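Manganese-binding protein (Chlamydia trachomatis, PDB 6NSI) binds iron(II), manganese(II) and nickel(II) ions, preferring iron(II), and delivers them to the membrane permease of an ABC transporter for import into the cytoplasm. Local coordinates at residues V4-M7 against I11-C14; K24-I29 against E45-M50; D91-E96 against F174-L179; R108-A113 against D264-T269. All blocks are in the same frame, centred on the assembly; numbering follows the deposited sequence.

Interaction 1 of 4, residues V4-M7 against I11-C14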
loop_
_atom_site.group_PDB
_atom_site.type_symbol
_atom_site.label_atom_id
_atom_site.label_comp_id
_atom_site.label_asym_id
_atom_site.label_seq_id
_atom_site.Cartn_x
_atom_site.Cartn_y
_atom_site.Cartn_z
ATOM N N VAL A 4 21.774 4.570 0.688
ATOM C CA VAL A 4 20.545 4.864 1.411
ATOM C C VAL A 4 19.660 3.622 1.361
ATOM O O VAL A 4 19.527 2.991 0.304
ATOM C CB VAL A 4 19.825 6.092 0.826
ATOM C CG1 VAL A 4 18.398 6.193 1.378
ATOM C CG2 VAL A 4 20.622 7.346 1.136
ATOM N N LEU A 5 19.072 3.260 2.500
ATOM C CA LEU A 5 18.302 2.028 2.640
ATOM C C LEU A 5 16.814 2.342 2.728
ATOM O O LEU A 5 16.398 3.215 3.500
ATOM C CB LEU A 5 18.739 1.238 3.880
ATOM C CG LEU A 5 17.997 -0.086 4.106
ATOM C CD1 LEU A 5 18.191 -1.017 2.935
ATOM C CD2 LEU A 5 18.385 -0.796 5.385
ATOM N N SER A 6 16.018 1.633 1.933
ATOM C CA SER A 6 14.567 1.659 2.043
ATOM C C SER A 6 14.068 0.282 2.468
ATOM O O SER A 6 14.571 -0.742 1.999
ATOM C CB SER A 6 13.915 2.059 0.717
ATOM O OG SER A 6 14.274 3.376 0.328
ATOM N N MET A 7 13.061 0.258 3.344
ATOM C CA MET A 7 12.570 -1.025 3.846
ATOM C C MET A 7 11.951 -1.875 2.735
ATOM O O MET A 7 12.139 -3.098 2.710
ATOM C CB MET A 7 11.569 -0.798 4.978
ATOM C CG MET A 7 12.229 -0.550 6.334
ATOM S SD MET A 7 13.311 -1.910 6.833
ATOM C CE MET A 7 12.174 -3.293 6.760
ATOM N N ILE A 11 8.535 2.288 -0.936
ATOM C CA ILE A 11 9.392 3.396 -0.541
ATOM C C ILE A 11 10.557 3.552 -1.510
ATOM O O ILE A 11 10.830 4.656 -1.990
ATOM C CB ILE A 11 9.884 3.193 0.901
ATOM C CG1 ILE A 11 8.702 3.261 1.861
ATOM C CG2 ILE A 11 10.923 4.239 1.269
ATOM C CD1 ILE A 11 9.005 2.656 3.195
ATOM N N CYS A 12 11.248 2.454 -1.827
ATOM C CA CYS A 12 12.523 2.558 -2.544
ATOM C C CYS A 12 12.372 3.220 -3.906
ATOM O O CYS A 12 13.235 4.004 -4.324
ATOM C CB CYS A 12 13.164 1.183 -2.718
ATOM S SG CYS A 12 14.929 1.318 -3.207
ATOM N N ASP A 13 11.298 2.912 -4.626
ATOM C CA ASP A 13 11.172 3.453 -5.975
ATOM C C ASP A 13 10.910 4.945 -5.974
ATOM O O ASP A 13 11.201 5.616 -6.971
ATOM C CB ASP A 13 10.069 2.726 -6.729
ATOM C CG ASP A 13 10.406 1.263 -6.965
ATOM O OD1 ASP A 13 11.544 0.846 -6.643
ATOM O OD2 ASP A 13 9.537 0.528 -7.463
ATOM N N CYS A 14 10.375 5.481 -4.879
ATOM C CA CYS A 14 10.207 6.926 -4.772
ATOM C C CYS A 14 11.506 7.598 -4.337
ATOM O O CYS A 14 11.877 8.639 -4.891
ATOM C CB CYS A 14 9.073 7.255 -3.802
ATOM S SG CYS A 14 7.432 6.505 -4.251
#
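Ser6 meets Ile11 and Cys12 of helix 9-19 with its short side chain pointed at the helix. Its CA lies 5.1 Å from the CA of Cys12, the nearest pair of backbone carbons, and so short a gap allows contact without any long side chain. With chi1 at -63°, Ser6 OG is turned back beside its own backbone N, anti to the carbonyl carbon, and comes to rest over the helix backbone, 3.5 Å from Cys12 CA. The methyl branch of Ile11 approaches the same hydroxyl from the neighbouring position on the helix, Ile11 CG2 standing 3.6 Å from Ser6 OG. The base of the serine meets the same cysteine: Ser6 CB and Cys12 CB are 3.6 Å apart. Cys12 SG, anti to its backbone N (chi1 -165°), passes across the serine and ends 4.1 Å from Ser6 CB. No hydrogen bond crosses between the segments, so the contact is close van der Waals fitting among three buried residues. It belongs to the first beta-alpha-beta unit of the chain, strand 3-6, helix 9-19 and strand 24-27. Beyond it, Cys12 reaches Asn25 and Val27 of strand 24-27, Ile11 touches Phe55 of strand 54-56 and Trp110 of helix 107-124, and the helix is thereby seated between the parallel sheet and helix 107-124.

Interaction 2 of 4, residues K24-I29 against E45-M50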
loop_
_atom_site.group_PDB
_atom_site.type_symbol
_atom_site.label_atom_id
_atom_site.label_comp_id
_atom_site.label_asym_id
_atom_site.label_seq_id
_atom_site.Cartn_x
_atom_site.Cartn_y
_atom_site.Cartn_z
ATOM N N LYS A 24 23.429 5.339 -4.037
ATOM C CA LYS A 24 23.031 3.957 -4.268
ATOM C C LYS A 24 21.911 3.584 -3.310
ATOM O O LYS A 24 22.088 3.621 -2.088
ATOM C CB LYS A 24 24.221 3.010 -4.124
ATOM C CG LYS A 24 25.365 3.417 -5.035
ATOM C CD LYS A 24 26.702 2.839 -4.640
ATOM C CE LYS A 24 27.710 3.079 -5.749
ATOM N NZ LYS A 24 28.431 4.382 -5.594
ATOM N N ASN A 25 20.762 3.230 -3.869
ATOM C CA ASN A 25 19.594 2.877 -3.085
ATOM C C ASN A 25 19.530 1.369 -2.969
ATOM O O ASN A 25 19.642 0.661 -3.974
ATOM C CB ASN A 25 18.319 3.415 -3.736
ATOM C CG ASN A 25 18.148 4.898 -3.522
ATOM O OD1 ASN A 25 17.865 5.333 -2.408
ATOM N ND2 ASN A 25 18.352 5.689 -4.580
ATOM N N ILE A 26 19.373 0.878 -1.745
ATOM C CA ILE A 26 19.163 -0.539 -1.515
ATOM C C ILE A 26 17.790 -0.717 -0.881
ATOM O O ILE A 26 17.241 0.187 -0.245
ATOM C CB ILE A 26 20.268 -1.180 -0.639
ATOM C CG1 ILE A 26 20.635 -0.280 0.539
ATOM C CG2 ILE A 26 21.505 -1.472 -1.477
ATOM C CD1 ILE A 26 21.578 -0.956 1.563
ATOM N N VAL A 27 17.229 -1.899 -1.072
ATOM C CA VAL A 27 15.935 -2.229 -0.502
ATOM C C VAL A 27 16.087 -3.521 0.279
ATOM O O VAL A 27 16.726 -4.469 -0.189
ATOM C CB VAL A 27 14.832 -2.344 -1.580
ATOM C CG1 VAL A 27 15.098 -3.506 -2.550
ATOM C CG2 VAL A 27 13.492 -2.493 -0.922
ATOM N N LEU A 28 15.558 -3.530 1.498
ATOM C CA LEU A 28 15.581 -4.741 2.352
ATOM C C LEU A 28 14.598 -5.821 1.898
ATOM O O LEU A 28 14.999 -6.947 1.735
ATOM C CB LEU A 28 15.239 -4.329 3.775
ATOM C CG LEU A 28 16.237 -4.794 4.819
ATOM C CD1 LEU A 28 17.584 -4.163 4.558
ATOM C CD2 LEU A 28 15.733 -4.459 6.202
ATOM N N ILE A 29 13.363 -5.433 1.636
ATOM C CA ILE A 29 12.282 -6.403 1.328
ATOM C C ILE A 29 11.823 -6.198 -0.109
ATOM O O ILE A 29 11.495 -5.084 -0.480
ATOM C CB ILE A 29 11.116 -6.191 2.312
ATOM C CG1 ILE A 29 11.559 -6.234 3.773
ATOM C CG2 ILE A 29 9.961 -7.134 2.031
ATOM C CD1 ILE A 29 10.494 -5.860 4.743
ATOM N N GLU A 45 21.723 -6.596 8.579
ATOM C CA GLU A 45 22.350 -5.734 9.580
ATOM C C GLU A 45 23.452 -4.880 8.962
ATOM O O GLU A 45 23.608 -3.697 9.306
ATOM C CB GLU A 45 22.907 -6.592 10.717
ATOM C CG GLU A 45 23.392 -5.817 11.938
ATOM C CD GLU A 45 23.743 -6.731 13.102
ATOM O OE1 GLU A 45 24.643 -7.589 12.940
ATOM O OE2 GLU A 45 23.114 -6.589 14.174
ATOM N N ASP A 46 24.230 -5.473 8.050
ATOM C CA ASP A 46 25.290 -4.742 7.364
ATOM C C ASP A 46 24.730 -3.737 6.368
ATOM O O ASP A 46 25.340 -2.684 6.146
ATOM C CB ASP A 46 26.230 -5.714 6.648
ATOM C CG ASP A 46 26.841 -6.737 7.585
ATOM O OD1 ASP A 46 27.209 -6.373 8.730
ATOM O OD2 ASP A 46 26.957 -7.908 7.167
ATOM N N ARG A 47 23.587 -4.052 5.745
ATOM C CA ARG A 47 22.943 -3.088 4.860
ATOM C C ARG A 47 22.533 -1.845 5.638
ATOM O O ARG A 47 22.702 -0.715 5.161
ATOM C CB ARG A 47 21.734 -3.733 4.175
ATOM C CG ARG A 47 22.137 -4.767 3.154
ATOM C CD ARG A 47 20.992 -5.668 2.713
ATOM N NE ARG A 47 21.444 -6.567 1.654
ATOM C CZ ARG A 47 21.539 -7.890 1.770
ATOM N NH1 ARG A 47 21.189 -8.509 2.897
ATOM N NH2 ARG A 47 21.972 -8.599 0.736
ATOM N N MET A 48 22.024 -2.034 6.857
ATOM C CA MET A 48 21.726 -0.889 7.707
ATOM C C MET A 48 23.001 -0.162 8.110
ATOM O O MET A 48 23.048 1.075 8.111
ATOM C CB MET A 48 20.955 -1.348 8.940
ATOM C CG MET A 48 19.538 -1.877 8.626
ATOM S SD MET A 48 18.746 -2.506 10.123
ATOM C CE MET A 48 17.197 -3.151 9.427
ATOM N N ALA A 49 24.047 -0.923 8.440
ATOM C CA ALA A 49 25.277 -0.333 8.956
ATOM C C ALA A 49 25.958 0.553 7.915
ATOM O O ALA A 49 26.437 1.647 8.241
ATOM C CB ALA A 49 26.214 -1.442 9.430
ATOM N N MET A 50 26.008 0.108 6.654
ATOM C CA MET A 50 26.634 0.918 5.611
ATOM C C MET A 50 25.754 2.062 5.100
ATOM O O MET A 50 26.247 2.897 4.333
ATOM C CB MET A 50 27.043 0.031 4.431
ATOM C CG MET A 50 25.930 -0.217 3.423
ATOM S SD MET A 50 26.349 -1.472 2.189
ATOM C CE MET A 50 26.513 -2.927 3.228
#
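Ile26 holds CG1 between its backbone N and carbonyl carbon (chi1 43°), a crowded position that projects CD1 at Arg47, while Leu28, with chi1 at an unusual -128°, swings its branched end round to the same helix. This is strand-to-helix packing in a parallel alpha/beta sheet: outermost strand 24-27 is covered by helix 44-50 on the face to which Ile26 points, whereas Val27 points away and touches helix 9-19 on the other face. Ile26 CD1 lies 3.8 Å from Arg47 CB, against the aliphatic root of the arginine. Leu28 CD1 reaches further along the same chain, 4.2 Å from Arg47 CD. The CB, CG and CD methylenes of Arg47, in a chain extended as far as NE, thus serve as the hydrocarbon surface, and its charged end leads elsewhere, with NH1 in a salt bridge to Asp44. No hydrogen bond joins the segments, which together bury 219 Å². Met48 closes the inner side, where Leu5 of strand 3-6 touches both it and Leu28. Its chain, also extended beyond CG, crosses Leu28 at about a right angle, and the terminal methyl Met48 CE sits 3.8 Å from Leu28 CD2.

Interaction 3 of 4, residues D91-E96 against F174-L179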
loop_
_atom_site.group_PDB
_atom_site.type_symbol
_atom_site.label_atom_id
_atom_site.label_comp_id
_atom_site.label_asym_id
_atom_site.label_seq_id
_atom_site.Cartn_x
_atom_site.Cartn_y
_atom_site.Cartn_z
ATOM N N ASP A 91 -5.675 10.852 8.038
ATOM C CA ASP A 91 -6.354 10.250 9.174
ATOM C C ASP A 91 -6.011 8.766 9.190
ATOM O O ASP A 91 -6.353 8.042 8.252
ATOM C CB ASP A 91 -7.866 10.462 9.083
ATOM C CG ASP A 91 -8.263 11.938 9.192
ATOM O OD1 ASP A 91 -7.533 12.714 9.856
ATOM O OD2 ASP A 91 -9.303 12.315 8.609
ATOM N N LEU A 92 -5.321 8.333 10.243
ATOM C CA LEU A 92 -4.951 6.932 10.407
ATOM C C LEU A 92 -6.179 6.032 10.458
ATOM O O LEU A 92 -7.148 6.323 11.161
ATOM C CB LEU A 92 -4.144 6.764 11.694
ATOM C CG LEU A 92 -3.493 5.417 11.992
ATOM C CD1 LEU A 92 -2.555 5.047 10.868
ATOM C CD2 LEU A 92 -2.732 5.488 13.314
ATOM N N LEU A 93 -6.135 4.929 9.724
ATOM C CA LEU A 93 -7.132 3.884 9.884
ATOM C C LEU A 93 -6.575 2.800 10.791
ATOM O O LEU A 93 -5.361 2.658 10.954
ATOM C CB LEU A 93 -7.543 3.293 8.534
ATOM C CG LEU A 93 -8.153 4.327 7.587
ATOM C CD1 LEU A 93 -8.389 3.747 6.197
ATOM C CD2 LEU A 93 -9.435 4.895 8.182
ATOM N N SER A 94 -7.479 2.031 11.391
ATOM C CA SER A 94 -7.084 0.942 12.280
ATOM C C SER A 94 -8.043 -0.232 12.111
ATOM O O SER A 94 -9.032 -0.159 11.376
ATOM C CB SER A 94 -7.041 1.403 13.745
ATOM O OG SER A 94 -8.052 2.355 14.001
ATOM N N GLU A 95 -7.730 -1.331 12.792
ATOM C CA GLU A 95 -8.570 -2.524 12.776
ATOM C C GLU A 95 -8.328 -3.236 14.094
ATOM O O GLU A 95 -7.183 -3.595 14.392
ATOM C CB GLU A 95 -8.236 -3.438 11.587
ATOM C CG GLU A 95 -9.262 -4.538 11.277
ATOM C CD GLU A 95 -8.682 -5.670 10.394
ATOM O OE1 GLU A 95 -7.636 -6.258 10.778
ATOM O OE2 GLU A 95 -9.264 -5.963 9.316
ATOM N N GLU A 96 -9.390 -3.397 14.886
ATOM C CA GLU A 96 -9.328 -4.054 16.188
ATOM C C GLU A 96 -8.107 -3.631 16.999
ATOM O O GLU A 96 -7.456 -4.469 17.628
ATOM C CB GLU A 96 -9.345 -5.577 16.017
ATOM C CG GLU A 96 -10.654 -6.138 15.447
ATOM C CD GLU A 96 -11.834 -5.962 16.391
ATOM O OE1 GLU A 96 -11.608 -5.779 17.610
ATOM O OE2 GLU A 96 -12.990 -5.999 15.912
ATOM N N PHE A 174 -7.276 3.078 -0.025
ATOM C CA PHE A 174 -7.735 3.103 -1.407
ATOM C C PHE A 174 -9.252 3.249 -1.481
ATOM O O PHE A 174 -9.786 4.083 -2.228
ATOM C CB PHE A 174 -7.259 1.794 -2.072
ATOM C CG PHE A 174 -7.610 1.654 -3.526
ATOM C CD1 PHE A 174 -8.850 1.132 -3.919
ATOM C CD2 PHE A 174 -6.680 1.984 -4.501
ATOM C CE1 PHE A 174 -9.160 0.988 -5.249
ATOM C CE2 PHE A 174 -6.979 1.846 -5.842
ATOM C CZ PHE A 174 -8.219 1.334 -6.220
ATOM N N THR A 175 -9.961 2.416 -0.718
ATOM C CA THR A 175 -11.417 2.375 -0.772
ATOM C C THR A 175 -12.028 3.672 -0.250
ATOM O O THR A 175 -12.993 4.193 -0.823
ATOM C CB THR A 175 -11.913 1.194 0.064
ATOM O OG1 THR A 175 -11.446 -0.050 -0.508
ATOM C CG2 THR A 175 -13.440 1.218 0.171
ATOM N N ARG A 176 -11.499 4.173 0.865
ATOM C CA ARG A 176 -11.990 5.417 1.453
ATOM C C ARG A 176 -11.791 6.601 0.501
ATOM O O ARG A 176 -12.678 7.454 0.363
ATOM C CB ARG A 176 -11.277 5.654 2.794
ATOM C CG ARG A 176 -11.897 6.754 3.688
ATOM C CD ARG A 176 -11.039 7.025 4.950
ATOM N NE ARG A 176 -9.680 7.465 4.615
ATOM C CZ ARG A 176 -8.747 7.842 5.503
ATOM N NH1 ARG A 176 -9.010 7.827 6.812
ATOM N NH2 ARG A 176 -7.539 8.240 5.083
ATOM N N ARG A 177 -10.638 6.662 -0.178
ATOM C CA ARG A 177 -10.374 7.768 -1.094
ATOM C C ARG A 177 -11.156 7.640 -2.397
ATOM O O ARG A 177 -11.828 8.587 -2.814
ATOM C CB ARG A 177 -8.878 7.881 -1.411
ATOM C CG ARG A 177 -8.623 9.011 -2.458
ATOM C CD ARG A 177 -7.227 9.580 -2.397
ATOM N NE ARG A 177 -7.033 10.779 -3.222
ATOM C CZ ARG A 177 -7.214 12.032 -2.788
ATOM N NH1 ARG A 177 -7.623 12.263 -1.542
ATOM N NH2 ARG A 177 -6.985 13.070 -3.594
ATOM N N TYR A 178 -11.059 6.487 -3.070
ATOM C CA TYR A 178 -11.446 6.383 -4.476
ATOM C C TYR A 178 -12.798 5.741 -4.711
ATOM O O TYR A 178 -13.346 5.886 -5.808
ATOM C CB TYR A 178 -10.426 5.555 -5.267
ATOM C CG TYR A 178 -9.045 6.147 -5.285
ATOM C CD1 TYR A 178 -8.808 7.394 -5.862
ATOM C CD2 TYR A 178 -7.978 5.461 -4.712
ATOM C CE1 TYR A 178 -7.536 7.943 -5.871
ATOM C CE2 TYR A 178 -6.709 5.988 -4.718
ATOM C CZ TYR A 178 -6.484 7.228 -5.305
ATOM O OH TYR A 178 -5.201 7.747 -5.295
ATOM N N LEU A 179 -13.309 4.976 -3.756
ATOM C CA LEU A 179 -14.529 4.213 -3.962
ATOM C C LEU A 179 -15.705 4.781 -3.188
ATOM O O LEU A 179 -16.832 4.280 -3.331
ATOM C CB LEU A 179 -14.302 2.738 -3.572
ATOM C CG LEU A 179 -13.336 1.942 -4.466
ATOM C CD1 LEU A 179 -13.259 0.472 -4.033
ATOM C CD2 LEU A 179 -13.693 2.048 -5.940
#
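An arginine-to-carbonyl hydrogen bond, covered by a leucine, joins Arg176 on helix 172-178 to Asp91 and Leu93 in the run that leads into strand 94-95. The contact ties that helix to the approach of the small antiparallel pair of strands 94-95 and 98-99. Both segments lie shortly before or after iron ligands in sequence, His102 and His168, although the side chain of Leu93 is about 12 Å from the iron(III) ion, too far to take part in the site. The main bond runs from Arg176 NH1 to Asp91 O at 3.0 Å, with an N-H...O angle of 152°. The oxygen lies near the guanidinium plane, at its edge, while the donor is tilted 33° from the carbonyl plane. Arg176 NH2 adds a weak second bond to the same Asp91 O at 3.4 Å. A bend at chi3 (60°) turns the arginine head toward this oxygen. The Leu93 and Arg176 side chains approach from opposite directions, and Leu93 lies over one face of the guanidinium toward its rim, with CD1 4.0 Å above the plane. Its other methyl is tighter, with Leu93 CD2 3.3 Å from Arg176 NH1. Trp190 touches both Leu93 and Arg176, and the backbone N of Leu93 is bonded to Tyr173 OH, so helix 172-178 grips this run at a second point. The partner of the guanidinium here is a neutral carbonyl: Asp91 OD2 stays 4.8 Å from Arg176 NH1, not in contact, and its charge would probably add only a longer-range attraction to a contact whose hydrogen bonds both go to the backbone oxygen.

Interaction 4 of 4, residues R108-A113 against D264-T269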
loop_
_atom_site.group_PDB
_atom_site.type_symbol
_atom_site.label_atom_id
_atom_site.label_comp_id
_atom_site.label_asym_id
_atom_site.label_seq_id
_atom_site.Cartn_x
_atom_site.Cartn_y
_atom_site.Cartn_z
ATOM N N ARG A 108 -2.589 10.309 -2.912
ATOM C CA ARG A 108 -2.398 11.610 -2.271
ATOM C C ARG A 108 -1.587 11.471 -0.990
ATOM O O ARG A 108 -0.687 12.280 -0.719
ATOM C CB ARG A 108 -3.740 12.266 -1.974
ATOM C CG ARG A 108 -3.603 13.621 -1.290
ATOM C CD ARG A 108 -4.864 13.981 -0.521
ATOM N NE ARG A 108 -4.932 13.302 0.773
ATOM C CZ ARG A 108 -4.219 13.645 1.844
ATOM N NH1 ARG A 108 -3.370 14.670 1.781
ATOM N NH2 ARG A 108 -4.355 12.959 2.977
ATOM N N VAL A 109 -1.890 10.449 -0.186
ATOM C CA VAL A 109 -1.124 10.223 1.035
ATOM C C VAL A 109 0.319 9.855 0.691
ATOM O O VAL A 109 1.263 10.405 1.267
ATOM C CB VAL A 109 -1.820 9.154 1.908
ATOM C CG1 VAL A 109 -1.037 8.885 3.202
ATOM C CG2 VAL A 109 -3.256 9.589 2.247
ATOM N N TRP A 110 0.521 8.953 -0.279
ATOM C CA TRP A 110 1.887 8.567 -0.624
ATOM C C TRP A 110 2.657 9.731 -1.242
ATOM O O TRP A 110 3.884 9.803 -1.110
ATOM C CB TRP A 110 1.884 7.360 -1.564
ATOM C CG TRP A 110 3.145 6.522 -1.442
ATOM C CD1 TRP A 110 4.008 6.189 -2.449
ATOM C CD2 TRP A 110 3.671 5.912 -0.248
ATOM N NE1 TRP A 110 5.036 5.412 -1.964
ATOM C CE2 TRP A 110 4.850 5.219 -0.618
ATOM C CE3 TRP A 110 3.255 5.871 1.091
ATOM C CZ2 TRP A 110 5.625 4.515 0.303
ATOM C CZ3 TRP A 110 4.033 5.157 2.008
ATOM C CH2 TRP A 110 5.199 4.496 1.606
ATOM N N GLY A 111 1.966 10.647 -1.915
ATOM C CA GLY A 111 2.623 11.876 -2.336
ATOM C C GLY A 111 3.151 12.667 -1.157
ATOM O O GLY A 111 4.290 13.144 -1.169
ATOM N N ALA A 112 2.325 12.816 -0.115
ATOM C CA ALA A 112 2.803 13.430 1.121
ATOM C C ALA A 112 3.978 12.653 1.709
ATOM O O ALA A 112 4.955 13.251 2.174
ATOM C CB ALA A 112 1.663 13.526 2.133
ATOM N N ALA A 113 3.897 11.315 1.696
ATOM C CA ALA A 113 5.027 10.491 2.116
ATOM C C ALA A 113 6.277 10.826 1.310
ATOM O O ALA A 113 7.371 10.981 1.864
ATOM C CB ALA A 113 4.675 9.007 1.964
ATOM N N ASP A 264 6.721 -4.467 -11.221
ATOM C CA ASP A 264 7.979 -3.978 -11.843
ATOM C C ASP A 264 8.498 -2.768 -11.064
ATOM O O ASP A 264 9.648 -2.762 -10.679
ATOM C CB ASP A 264 7.764 -3.578 -13.295
ATOM C CG ASP A 264 8.983 -2.888 -13.865
ATOM O OD1 ASP A 264 10.095 -3.391 -13.629
ATOM O OD2 ASP A 264 8.818 -1.846 -14.510
ATOM N N ASN A 265 7.629 -1.790 -10.849
ATOM C CA ASN A 265 7.936 -0.564 -10.074
ATOM C C ASN A 265 6.654 -0.134 -9.362
ATOM O O ASN A 265 5.580 -0.474 -9.835
ATOM C CB ASN A 265 8.516 0.560 -10.925
ATOM C CG ASN A 265 7.521 1.114 -11.912
ATOM O OD1 ASN A 265 6.754 1.993 -11.582
ATOM N ND2 ASN A 265 7.537 0.599 -13.124
ATOM N N TYR A 266 6.795 0.621 -8.288
ATOM C CA TYR A 266 5.628 1.010 -7.499
ATOM C C TYR A 266 4.590 1.729 -8.356
ATOM O O TYR A 266 3.381 1.527 -8.178
ATOM C CB TYR A 266 6.049 1.890 -6.320
ATOM C CG TYR A 266 4.915 2.728 -5.743
ATOM C CD1 TYR A 266 3.992 2.171 -4.867
ATOM C CD2 TYR A 266 4.766 4.077 -6.089
ATOM C CE1 TYR A 266 2.953 2.923 -4.342
ATOM C CE2 TYR A 266 3.720 4.843 -5.569
ATOM C CZ TYR A 266 2.817 4.259 -4.694
ATOM O OH TYR A 266 1.768 5.004 -4.172
ATOM N N PHE A 267 5.040 2.562 -9.298
ATOM C CA PHE A 267 4.108 3.421 -10.023
ATOM C C PHE A 267 3.278 2.617 -11.014
ATOM O O PHE A 267 2.052 2.745 -11.051
ATOM C CB PHE A 267 4.866 4.555 -10.721
ATOM C CG PHE A 267 5.615 5.432 -9.766
ATOM C CD1 PHE A 267 4.957 6.439 -9.069
ATOM C CD2 PHE A 267 6.971 5.220 -9.523
ATOM C CE1 PHE A 267 5.628 7.234 -8.160
ATOM C CE2 PHE A 267 7.649 6.011 -8.613
ATOM C CZ PHE A 267 6.974 7.024 -7.931
ATOM N N SER A 268 3.929 1.776 -11.819
ATOM C CA SER A 268 3.201 0.902 -12.727
ATOM C C SER A 268 2.286 -0.056 -11.967
ATOM O O SER A 268 1.236 -0.452 -12.484
ATOM C CB SER A 268 4.189 0.119 -13.599
ATOM O OG SER A 268 5.087 0.998 -14.272
ATOM N N THR A 269 2.674 -0.443 -10.751
ATOM C CA THR A 269 1.849 -1.338 -9.941
ATOM C C THR A 269 0.551 -0.654 -9.521
ATOM O O THR A 269 -0.534 -1.243 -9.624
ATOM C CB THR A 269 2.630 -1.805 -8.711
ATOM O OG1 THR A 269 3.787 -2.535 -9.130
ATOM C CG2 THR A 269 1.748 -2.717 -7.861
#
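Trp110 crosses Tyr266 obliquely, its CB and CG beside the hydroxyl and its NE1 over the ring. Trp110 CB starts 3.5 Å from Tyr266 OH, and Trp110 CG is 3.4 Å from the same oxygen. The torsion at chi1 (-153°) places CG anti to the backbone N and leads the ring toward the tyrosine. Trp110 CD1 comes next, also against the phenol end, its exact spacing there doubtful. Trp110 NE1 then stands over one face of the Tyr266 ring, offset to its rim, 3.7 Å from Tyr266 CZ. Its N-H is used in a bond to Met10 O, while Tyr266 OH is bonded to Trp104 O, so each polar atom is satisfied outside the pair. The two ring planes are inclined at 48°, neither parallel nor perpendicular. This oblique aromatic pair, in the buried helical part of the fold, joins helix 107-124 to the N-terminal turn of helix 266-280, whose N-cap is Asn265: its OD1 accepts from Ser268 N. Asp13 OD2 of helix 9-19 accepts from Tyr266 N, and Met143 of helix 129-154 touches Trp110, so helices 107-124, 266-280, 9-19 and 129-154 all converge on this buried pair.

In the fold
Interactions 1 and 4 are wholly buried, whereas interactions 2 and 3 are partly buried. Interactions 1 and 2 share one parallel sheet through neighbouring strands 3-6 and 24-27, which meet by Ser6 N to Ile26 O at 2.9 Å, and both rely on apolar or van der Waals fitting. Interaction 4 touches interaction 1 through Asp13 and Trp110, linking helix 9-19 to helices 107-124 and 266-280, nearer the centre of the chain, and its chemistry is aromatic. Interaction 3, about 24 Å from interaction 1 between centres and on the other side of the chain's centre, alone carries hydrogen bonds across its segments. It meets interaction 4 where Arg177 NH1 packs 3.4 Å from Arg108 CD.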